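Local coordinates for protein GH86A beta-porphyranase (Bacteroides plebeius, PDB 4AW7) that hydrolyses the sulfated red-seaweed polysaccharide porphyran, cutting the 1,4 linkages between beta-D-galactose and alpha-L-galactose-6-sulfate to release mostly disaccharides, at residues Y110-G116 against G155-Q159; G512-S518 against F571-H577; F297-F302 against F361-W365. All blocks are in the same frame, centred on the assembly; numbering follows the deposited sequence.

Overall arrangement
The three contacts lie in different parts of one chain and do not touch. Contact 1 joins two loops of the catalytic barrel. Its Tyr-110 end borders the substrate cleft, with that side chain about 4 Å from a bound galactose. Contact 3 is buried where the barrel meets a beta sandwich, and the side chain of Phe-297 is about 8 Å from that of the substrate-binding Glu-272, the probable nucleophile. The centres of these two contacts are about 38 Å apart, on opposite sides of the chain's centre. Contact 2 is in the C-terminal beta domain, away from the annotated sites. Its nearest atoms are about 17 Å from contact 3 and about 25 Å from contact 1.

Contact 1. Residues Y110-G116 against G155-Q159; sequences YVQHIQG and GFTVQ
The amide of Gln-115 reaches across to the backbone of Gly-155 to Thr-157 and bonds it with both ends. NE2 donates to Gly-155 O at 2.9 Å, nearly straight at 174° and in the plane of the amide. OE1 accepts from Thr-157 N, also at 2.9 Å, with this donor lying above the carbonyl plane. OE1 takes a second hydrogen bond from Gly-116 N of its own segment, in the carbonyl plane and on a lone pair. These three bonds would hold the amide against rotation. The chain extends with CG anti to the backbone N (chi1 180°) and then bends at chi2, which swings the amide toward the other loop.

The tight part is the ring of Phe-156. Ile-114 O meets its edge in plane, 3.3 Å from CE1, and Gln-115 OE1 also lies at the edge. Val-111 CG1 comes obliquely to CD1 at 3.7 Å. The Thr-157 side is looser and exposed. There a water links Thr-157 OG1 to Gly-116 O, which accepts from it at 2.8 Å.

Both segments are loops that follow parallel strands of the barrel, 104-106 and 136-142. Tyr-110 stacks on the substrate-binding His-108. On the helix side, Phe-156 and Ile-114 both pack on Met-167 of helix 160-179.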
loop_
_atom_site.group_PDB
_atom_site.type_symbol
_atom_site.label_atom_id
_atom_site.label_comp_id
_atom_site.label_asym_id
_atom_site.label_seq_id
_atom_site.Cartn_x
_atom_site.Cartn_y
_atom_site.Cartn_z
ATOM N N TYR A 110 12.636 -13.683 -15.371
ATOM C CA TYR A 110 13.236 -14.917 -15.890
ATOM C C TYR A 110 14.178 -14.583 -17.039
ATOM O O TYR A 110 13.933 -13.616 -17.756
ATOM C CB TYR A 110 12.133 -15.861 -16.465
ATOM C CG TYR A 110 11.192 -16.587 -15.508
ATOM C CD1 TYR A 110 11.492 -16.744 -14.159
ATOM C CD2 TYR A 110 9.998 -17.149 -15.996
ATOM C CE1 TYR A 110 10.595 -17.422 -13.292
ATOM C CE2 TYR A 110 9.133 -17.834 -15.151
ATOM C CZ TYR A 110 9.452 -17.969 -13.806
ATOM O OH TYR A 110 8.588 -18.624 -12.955
ATOM N N VAL A 111 15.135 -15.485 -17.283
ATOM C CA VAL A 111 16.024 -15.369 -18.444
ATOM C C VAL A 111 15.280 -15.494 -19.773
ATOM O O VAL A 111 15.804 -15.112 -20.804
ATOM C CB VAL A 111 17.178 -16.399 -18.416
ATOM C CG1 VAL A 111 18.098 -16.165 -17.250
ATOM C CG2 VAL A 111 16.684 -17.839 -18.441
ATOM N N GLN A 112 14.059 -16.011 -19.735
ATOM C CA GLN A 112 13.187 -16.075 -20.909
ATOM C C GLN A 112 12.612 -14.742 -21.304
ATOM O O GLN A 112 12.146 -14.567 -22.431
ATOM C CB GLN A 112 12.041 -17.079 -20.661
ATOM C CG GLN A 112 12.482 -18.561 -20.584
ATOM C CD GLN A 112 13.044 -19.016 -19.257
ATOM O OE1 GLN A 112 12.876 -18.362 -18.245
ATOM N NE2 GLN A 112 13.732 -20.150 -19.261
ATOM N N HIS A 113 12.658 -13.783 -20.368
ATOM C CA HIS A 113 12.060 -12.483 -20.535
ATOM C C HIS A 113 13.040 -11.348 -20.678
ATOM O O HIS A 113 12.797 -10.415 -21.409
ATOM C CB HIS A 113 11.082 -12.201 -19.386
ATOM C CG HIS A 113 10.013 -13.235 -19.247
ATOM N ND1 HIS A 113 9.326 -13.440 -18.070
ATOM C CD2 HIS A 113 9.510 -14.128 -20.140
ATOM C CE1 HIS A 113 8.447 -14.416 -18.254
ATOM N NE2 HIS A 113 8.555 -14.865 -19.492
ATOM N N ILE A 114 14.111 -11.372 -19.877
ATOM C CA ILE A 114 15.161 -10.374 -19.946
ATOM C C ILE A 114 16.504 -11.119 -19.834
ATOM O O ILE A 114 16.575 -12.155 -19.189
ATOM C CB ILE A 114 15.025 -9.270 -18.883
ATOM C CG1 ILE A 114 15.980 -8.097 -19.152
ATOM C CG2 ILE A 114 15.189 -9.839 -17.458
ATOM C CD1 ILE A 114 15.767 -6.883 -18.249
ATOM N N GLN A 115 17.527 -10.635 -20.535
ATOM C CA GLN A 115 18.838 -11.284 -20.526
ATOM C C GLN A 115 19.850 -10.275 -20.999
ATOM O O GLN A 115 19.531 -9.316 -21.688
ATOM C CB GLN A 115 18.817 -12.533 -21.436
ATOM C CG GLN A 115 20.116 -13.336 -21.557
ATOM C CD GLN A 115 20.629 -13.833 -20.233
ATOM O OE1 GLN A 115 21.096 -13.038 -19.412
ATOM N NE2 GLN A 115 20.579 -15.156 -20.017
ATOM N N GLY A 116 21.108 -10.488 -20.622
ATOM C CA GLY A 116 22.180 -9.666 -21.169
ATOM C C GLY A 116 22.125 -9.662 -22.688
ATOM O O GLY A 116 21.831 -10.677 -23.312
ATOM N N GLY A 155 21.775 -17.686 -14.178
ATOM C CA GLY A 155 21.482 -17.742 -15.604
ATOM C C GLY A 155 21.634 -16.436 -16.375
ATOM O O GLY A 155 21.662 -16.448 -17.597
ATOM N N PHE A 156 21.783 -15.313 -15.678
ATOM C CA PHE A 156 21.960 -14.030 -16.340
ATOM C C PHE A 156 23.407 -13.822 -16.762
ATOM O O PHE A 156 24.335 -14.075 -15.964
ATOM C CB PHE A 156 21.523 -12.896 -15.407
ATOM C CG PHE A 156 20.033 -12.750 -15.236
ATOM C CD1 PHE A 156 19.175 -12.789 -16.321
ATOM C CD2 PHE A 156 19.481 -12.527 -13.977
ATOM C CE1 PHE A 156 17.795 -12.590 -16.149
ATOM C CE2 PHE A 156 18.107 -12.352 -13.819
ATOM C CZ PHE A 156 17.269 -12.380 -14.901
ATOM N N THR A 157 23.596 -13.311 -17.975
ATOM C CA THR A 157 24.938 -13.063 -18.526
ATOM C C THR A 157 25.474 -11.689 -18.200
ATOM O O THR A 157 26.642 -11.377 -18.482
ATOM C CB THR A 157 24.947 -13.253 -20.049
ATOM O OG1 THR A 157 24.029 -12.319 -20.617
ATOM C CG2 THR A 157 24.580 -14.709 -20.388
ATOM N N VAL A 158 24.635 -10.850 -17.610
ATOM C CA VAL A 158 24.977 -9.564 -17.017
ATOM C C VAL A 158 24.350 -9.614 -15.621
ATOM O O VAL A 158 23.199 -10.084 -15.498
ATOM C CB VAL A 158 24.392 -8.374 -17.853
ATOM C CG1 VAL A 158 24.620 -7.018 -17.212
ATOM C CG2 VAL A 158 24.978 -8.401 -19.230
ATOM N N GLN A 159 25.093 -9.169 -14.604
ATOM C CA GLN A 159 24.667 -9.337 -13.222
ATOM C C GLN A 159 24.956 -8.099 -12.411
ATOM O O GLN A 159 25.505 -7.102 -12.904
ATOM C CB GLN A 159 25.322 -10.601 -12.616
ATOM C CG GLN A 159 24.921 -11.917 -13.277
ATOM C CD GLN A 159 25.594 -13.085 -12.612
ATOM O OE1 GLN A 159 26.753 -12.968 -12.201
ATOM N NE2 GLN A 159 24.898 -14.156 -12.416
HETATM O O HOH W 1 23.380 -13.036 -23.153
#

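Contact 2. Residues G512-S518 against F571-H577; sequences GRPVSAS and FSDGGGH
Gly-512 and His-577 form an antiparallel hydrogen-bonded pair where strands 503-514 and 577-589 of a five-stranded sheet in the C-terminal beta domain meet. Gly-512 N donates to His-577 O at 3.0 Å. His-577 N returns a bond to Gly-512 O. Beyond this pair the two segments diverge into loops, and Gly-576 still packs close: its CA is 3.1 Å from Gly-512 O.

Most of the other hydrogen bonds centre on the guanidinium of Arg-513, which reaches from one loop to the other. NE and NH2 grip Gly-575 O side-on, each at 2.9 Å, with the oxygen in the guanidinium plane. NH2 also reaches Asp-573 O, which it meets from well above the carbonyl plane. NH1 bonds Ser-518 O within its own segment, on a lone pair. The bend of the arginine chain at chi3 (77°) turns the group toward these carbonyls.

Nonpolar groups lie over both faces of the guanidinium: Ala-517 CB over the centre of one, Phe-571 CG over the other, with the ring plane tilted from the guanidinium. Ala-517 ends a type I turn that begins at Pro-514.

The charged contact is the salt bridge from NH1 to Asp-573 OD1, 2.8 Å long. The guanidinium and carboxylate planes stand 84° apart, and OD1 is met from above the carboxylate plane. The bridge probably balances the arginine charge in this largely covered place. The second carboxylate oxygen, Asp-573 OD2, uses its syn lone pair to accept a hydrogen bond from Ser-518 N at 2.8 Å.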
loop_
_atom_site.group_PDB
_atom_site.type_symbol
_atom_site.label_atom_id
_atom_site.label_comp_id
_atom_site.label_asym_id
_atom_site.label_seq_id
_atom_site.Cartn_x
_atom_site.Cartn_y
_atom_site.Cartn_z
ATOM N N GLY A 512 15.913 7.308 9.566
ATOM C CA GLY A 512 16.637 6.031 9.582
ATOM C C GLY A 512 17.865 6.256 10.446
ATOM O O GLY A 512 18.742 7.043 10.090
ATOM N N ARG A 513 17.917 5.564 11.581
ATOM C CA ARG A 513 19.043 5.740 12.516
ATOM C C ARG A 513 19.281 4.410 13.213
ATOM O O ARG A 513 18.383 3.592 13.357
ATOM C CB ARG A 513 18.724 6.793 13.602
ATOM C CG ARG A 513 18.151 8.124 13.122
ATOM C CD ARG A 513 18.187 9.144 14.190
ATOM N NE ARG A 513 19.558 9.664 14.339
ATOM C CZ ARG A 513 20.014 10.380 15.375
ATOM N NH1 ARG A 513 19.271 10.568 16.438
ATOM N NH2 ARG A 513 21.268 10.815 15.357
ATOM N N PRO A 514 20.513 4.198 13.720
ATOM C CA PRO A 514 20.706 3.076 14.637
ATOM C C PRO A 514 19.616 3.023 15.703
ATOM O O PRO A 514 19.207 4.098 16.173
ATOM C CB PRO A 514 22.074 3.372 15.266
ATOM C CG PRO A 514 22.797 4.108 14.181
ATOM C CD PRO A 514 21.706 5.050 13.612
ATOM N N VAL A 515 19.166 1.836 16.129
ATOM C CA VAL A 515 18.056 1.751 17.072
ATOM C C VAL A 515 18.320 2.512 18.384
ATOM O O VAL A 515 17.376 3.011 18.990
ATOM C CB VAL A 515 17.580 0.308 17.366
ATOM C CG1 VAL A 515 16.979 -0.288 16.135
ATOM C CG2 VAL A 515 18.714 -0.583 17.913
ATOM N N SER A 516 19.591 2.691 18.777
ATOM C CA SER A 516 19.915 3.401 20.026
ATOM C C SER A 516 19.956 4.917 19.886
ATOM O O SER A 516 20.016 5.623 20.905
ATOM C CB SER A 516 21.260 2.917 20.598
ATOM O OG SER A 516 22.317 3.235 19.719
ATOM N N ALA A 517 19.924 5.431 18.669
ATOM C CA ALA A 517 20.002 6.860 18.467
ATOM C C ALA A 517 18.685 7.550 18.866
ATOM O O ALA A 517 17.600 6.931 18.858
ATOM C CB ALA A 517 20.400 7.204 17.047
ATOM N N SER A 518 18.776 8.828 19.241
ATOM C CA SER A 518 17.601 9.541 19.709
ATOM C C SER A 518 16.488 9.606 18.650
ATOM O O SER A 518 16.750 9.908 17.485
ATOM C CB SER A 518 18.021 10.958 20.074
ATOM O OG SER A 518 16.915 11.701 20.552
ATOM N N PHE A 571 18.778 16.988 16.624
ATOM C CA PHE A 571 19.040 15.806 17.420
ATOM C C PHE A 571 20.278 16.074 18.278
ATOM O O PHE A 571 21.216 16.724 17.815
ATOM C CB PHE A 571 19.297 14.582 16.525
ATOM C CG PHE A 571 18.124 14.205 15.652
ATOM C CD1 PHE A 571 17.864 14.878 14.471
ATOM C CD2 PHE A 571 17.264 13.210 16.065
ATOM C CE1 PHE A 571 16.773 14.542 13.669
ATOM C CE2 PHE A 571 16.143 12.853 15.239
ATOM C CZ PHE A 571 15.930 13.531 14.089
ATOM N N SER A 572 20.286 15.474 19.444
ATOM C CA SER A 572 21.418 15.656 20.373
ATOM C C SER A 572 22.618 14.774 20.034
ATOM O O SER A 572 23.743 15.003 20.557
ATOM C CB SER A 572 20.927 15.377 21.768
ATOM O OG SER A 572 20.480 14.064 21.935
ATOM N N ASP A 573 22.388 13.776 19.180
ATOM C CA ASP A 573 23.409 12.810 18.784
ATOM C C ASP A 573 23.566 12.750 17.279
ATOM O O ASP A 573 22.701 13.213 16.531
ATOM C CB ASP A 573 23.105 11.444 19.415
ATOM C CG ASP A 573 21.717 10.897 19.066
ATOM O OD1 ASP A 573 20.921 11.607 18.444
ATOM O OD2 ASP A 573 21.400 9.755 19.497
ATOM N N GLY A 574 24.659 12.163 16.825
ATOM C CA GLY A 574 24.987 12.062 15.419
ATOM C C GLY A 574 24.657 10.699 14.834
ATOM O O GLY A 574 24.577 9.705 15.561
ATOM N N GLY A 575 24.481 10.705 13.511
ATOM C CA GLY A 575 24.326 9.463 12.755
ATOM C C GLY A 575 22.918 9.308 12.230
ATOM O O GLY A 575 21.962 9.857 12.761
ATOM N N GLY A 576 22.838 8.554 11.156
ATOM C CA GLY A 576 21.548 8.337 10.495
ATOM C C GLY A 576 21.143 9.536 9.660
ATOM O O GLY A 576 21.914 10.463 9.413
ATOM N N HIS A 577 19.916 9.468 9.148
ATOM C CA HIS A 577 19.384 10.481 8.262
ATOM C C HIS A 577 17.949 10.786 8.596
ATOM O O HIS A 577 17.198 9.917 9.057
ATOM C CB HIS A 577 19.399 10.015 6.809
ATOM C CG HIS A 577 20.754 9.918 6.188
ATOM N ND1 HIS A 577 21.602 8.866 6.420
ATOM C CD2 HIS A 577 21.345 10.699 5.252
ATOM C CE1 HIS A 577 22.723 9.064 5.728
ATOM N NE2 HIS A 577 22.581 10.155 4.991
HETATM O O HOH W 2 17.688 14.361 20.092
#

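Contact 3. Residues F297-F302 against F361-W365; sequences FNHFLF and FFELW
Phe-297 and Phe-361 meet as a T-shaped pair. The edge of the Phe-297 ring is turned toward the face of Phe-361, with the centroids 5.3 Å apart and the planes at 65°. The CB of Phe-297 sits over the same ring in a CH-pi contact, 3.9 Å from its centroid. The first torsion of Phe-361 puts CG opposite its backbone N and carries the ring across to the other helix.

The Asn-298 and Phe-361 side chains run alongside each other, pointing opposite ways. OD1 of Asn-298 lies at the edge of that ring and also accepts from Trp-365 NE1 at 3.0 Å. The bond is close to straight, 173°. The donor lies in the carbonyl plane, and the oxygen lies in the plane of the indole. The amide and indole planes are nevertheless well turned from each other. This bond satisfies the indole N-H in a fully buried setting. On the other branch of the amide, ND2 rests against Leu-364 CD2.

Helix 293-305 lies between parallel strands 268-276 and 311-316 of the beta/alpha barrel that carries the active site. Helix 359-365 comes after the last of these strands and leads into strand 371-377 of the adjoining beta sandwich. Their short segments run at 44° to each other, with the axes 12.1 Å apart, so large side chains fill the space between them.

Leu-301 CD2 lies over one face of the Trp-365 indole, 3.4 Å from CE2. At the indole's rim, the edge of its six-membered ring points at the face of Phe-302 in an offset edge-to-face pair. Strand 392-399 of the sandwich backs this end, where Ala-396 touches both Phe-302 and Trp-365. Phe-44 stacks on the indole.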
loop_
_atom_site.group_PDB
_atom_site.type_symbol
_atom_site.label_atom_id
_atom_site.label_comp_id
_atom_site.label_asym_id
_atom_site.label_seq_id
_atom_site.Cartn_x
_atom_site.Cartn_y
_atom_site.Cartn_z
ATOM N N PHE A 297 -3.026 -7.759 6.470
ATOM C CA PHE A 297 -3.902 -7.066 5.530
ATOM C C PHE A 297 -4.550 -5.874 6.227
ATOM O O PHE A 297 -4.562 -4.750 5.705
ATOM C CB PHE A 297 -5.002 -7.943 4.956
ATOM C CG PHE A 297 -4.554 -9.166 4.183
ATOM C CD1 PHE A 297 -3.336 -9.269 3.537
ATOM C CD2 PHE A 297 -5.426 -10.218 4.071
ATOM C CE1 PHE A 297 -2.967 -10.435 2.866
ATOM C CE2 PHE A 297 -5.075 -11.346 3.385
ATOM C CZ PHE A 297 -3.843 -11.478 2.806
ATOM N N ASN A 298 -5.153 -6.102 7.390
ATOM C CA ASN A 298 -5.783 -5.014 8.125
ATOM C C ASN A 298 -4.809 -3.927 8.546
ATOM O O ASN A 298 -5.075 -2.728 8.406
ATOM C CB ASN A 298 -6.568 -5.565 9.301
ATOM C CG ASN A 298 -7.930 -6.121 8.901
ATOM O OD1 ASN A 298 -8.604 -5.550 8.043
ATOM N ND2 ASN A 298 -8.336 -7.240 9.533
ATOM N N HIS A 299 -3.647 -4.312 9.079
ATOM C CA HIS A 299 -2.744 -3.275 9.554
ATOM C C HIS A 299 -2.254 -2.351 8.438
ATOM O O HIS A 299 -2.118 -1.129 8.617
ATOM C CB HIS A 299 -1.523 -3.874 10.257
ATOM C CG HIS A 299 -1.826 -4.626 11.513
ATOM N ND1 HIS A 299 -2.708 -4.182 12.473
ATOM C CD2 HIS A 299 -1.301 -5.771 11.990
ATOM C CE1 HIS A 299 -2.712 -5.040 13.479
ATOM N NE2 HIS A 299 -1.865 -6.011 13.212
ATOM N N PHE A 300 -1.979 -2.908 7.267
ATOM C CA PHE A 300 -1.548 -2.117 6.133
ATOM C C PHE A 300 -2.707 -1.316 5.516
ATOM O O PHE A 300 -2.505 -0.219 5.023
ATOM C CB PHE A 300 -0.928 -2.972 5.020
ATOM C CG PHE A 300 0.451 -3.492 5.344
ATOM C CD1 PHE A 300 1.533 -2.631 5.593
ATOM C CD2 PHE A 300 0.690 -4.845 5.372
ATOM C CE1 PHE A 300 2.764 -3.138 5.847
ATOM C CE2 PHE A 300 1.952 -5.369 5.619
ATOM C CZ PHE A 300 3.003 -4.527 5.894
ATOM N N LEU A 301 -3.908 -1.872 5.549
ATOM C CA LEU A 301 -5.044 -1.273 4.878
ATOM C C LEU A 301 -5.288 0.150 5.341
ATOM O O LEU A 301 -5.578 1.022 4.542
ATOM C CB LEU A 301 -6.296 -2.126 5.111
ATOM C CG LEU A 301 -7.611 -1.633 4.539
ATOM C CD1 LEU A 301 -7.569 -1.577 3.001
ATOM C CD2 LEU A 301 -8.739 -2.543 5.014
ATOM N N PHE A 302 -5.193 0.392 6.635
ATOM C CA PHE A 302 -5.538 1.715 7.144
ATOM C C PHE A 302 -4.540 2.765 6.659
ATOM O O PHE A 302 -4.945 3.889 6.311
ATOM C CB PHE A 302 -5.597 1.716 8.688
ATOM C CG PHE A 302 -6.832 1.057 9.282
ATOM C CD1 PHE A 302 -7.041 -0.325 9.208
ATOM C CD2 PHE A 302 -7.789 1.809 9.939
ATOM C CE1 PHE A 302 -8.163 -0.909 9.723
ATOM C CE2 PHE A 302 -8.899 1.226 10.474
ATOM C CZ PHE A 302 -9.094 -0.147 10.372
ATOM N N PHE A 361 -11.547 -11.594 6.043
ATOM C CA PHE A 361 -11.062 -10.250 5.776
ATOM C C PHE A 361 -12.063 -9.486 4.935
ATOM O O PHE A 361 -12.394 -8.332 5.201
ATOM C CB PHE A 361 -9.703 -10.299 5.051
ATOM C CG PHE A 361 -9.240 -8.955 4.568
ATOM C CD1 PHE A 361 -8.804 -7.977 5.441
ATOM C CD2 PHE A 361 -9.224 -8.679 3.223
ATOM C CE1 PHE A 361 -8.419 -6.737 4.975
ATOM C CE2 PHE A 361 -8.851 -7.426 2.738
ATOM C CZ PHE A 361 -8.419 -6.448 3.627
ATOM N N PHE A 362 -12.569 -10.147 3.892
ATOM C CA PHE A 362 -13.544 -9.534 3.010
ATOM C C PHE A 362 -14.931 -9.420 3.667
ATOM O O PHE A 362 -15.654 -8.458 3.444
ATOM C CB PHE A 362 -13.555 -10.247 1.678
ATOM C CG PHE A 362 -12.203 -10.205 0.992
ATOM C CD1 PHE A 362 -11.775 -9.057 0.377
ATOM C CD2 PHE A 362 -11.372 -11.300 1.001
ATOM C CE1 PHE A 362 -10.550 -8.999 -0.225
ATOM C CE2 PHE A 362 -10.138 -11.253 0.370
ATOM C CZ PHE A 362 -9.734 -10.094 -0.253
ATOM N N GLU A 363 -15.297 -10.383 4.497
ATOM C CA GLU A 363 -16.557 -10.274 5.253
ATOM C C GLU A 363 -16.539 -9.022 6.142
ATOM O O GLU A 363 -17.503 -8.256 6.173
ATOM C CB GLU A 363 -16.789 -11.517 6.101
ATOM C CG GLU A 363 -18.208 -11.546 6.689
ATOM C CD GLU A 363 -19.256 -11.812 5.584
ATOM O OE1 GLU A 363 -19.111 -12.805 4.928
ATOM O OE2 GLU A 363 -20.215 -11.020 5.335
ATOM N N LEU A 364 -15.414 -8.789 6.814
ATOM C CA LEU A 364 -15.304 -7.685 7.740
ATOM C C LEU A 364 -15.602 -6.349 7.039
ATOM O O LEU A 364 -16.216 -5.450 7.632
ATOM C CB LEU A 364 -13.872 -7.650 8.319
ATOM C CG LEU A 364 -13.461 -6.503 9.218
ATOM C CD1 LEU A 364 -14.290 -6.562 10.518
ATOM C CD2 LEU A 364 -11.977 -6.531 9.517
ATOM N N TRP A 365 -15.109 -6.215 5.814
ATOM C CA TRP A 365 -15.223 -4.992 5.050
ATOM C C TRP A 365 -16.373 -4.968 4.065
ATOM O O TRP A 365 -16.544 -4.025 3.309
ATOM C CB TRP A 365 -13.887 -4.712 4.345
ATOM C CG TRP A 365 -12.790 -4.381 5.322
ATOM C CD1 TRP A 365 -11.822 -5.202 5.778
ATOM C CD2 TRP A 365 -12.611 -3.128 5.991
ATOM N NE1 TRP A 365 -11.045 -4.545 6.692
ATOM C CE2 TRP A 365 -11.507 -3.261 6.834
ATOM C CE3 TRP A 365 -13.259 -1.901 5.918
ATOM C CZ2 TRP A 365 -11.029 -2.203 7.607
ATOM C CZ3 TRP A 365 -12.786 -0.850 6.713
ATOM C CH2 TRP A 365 -11.662 -1.023 7.517
#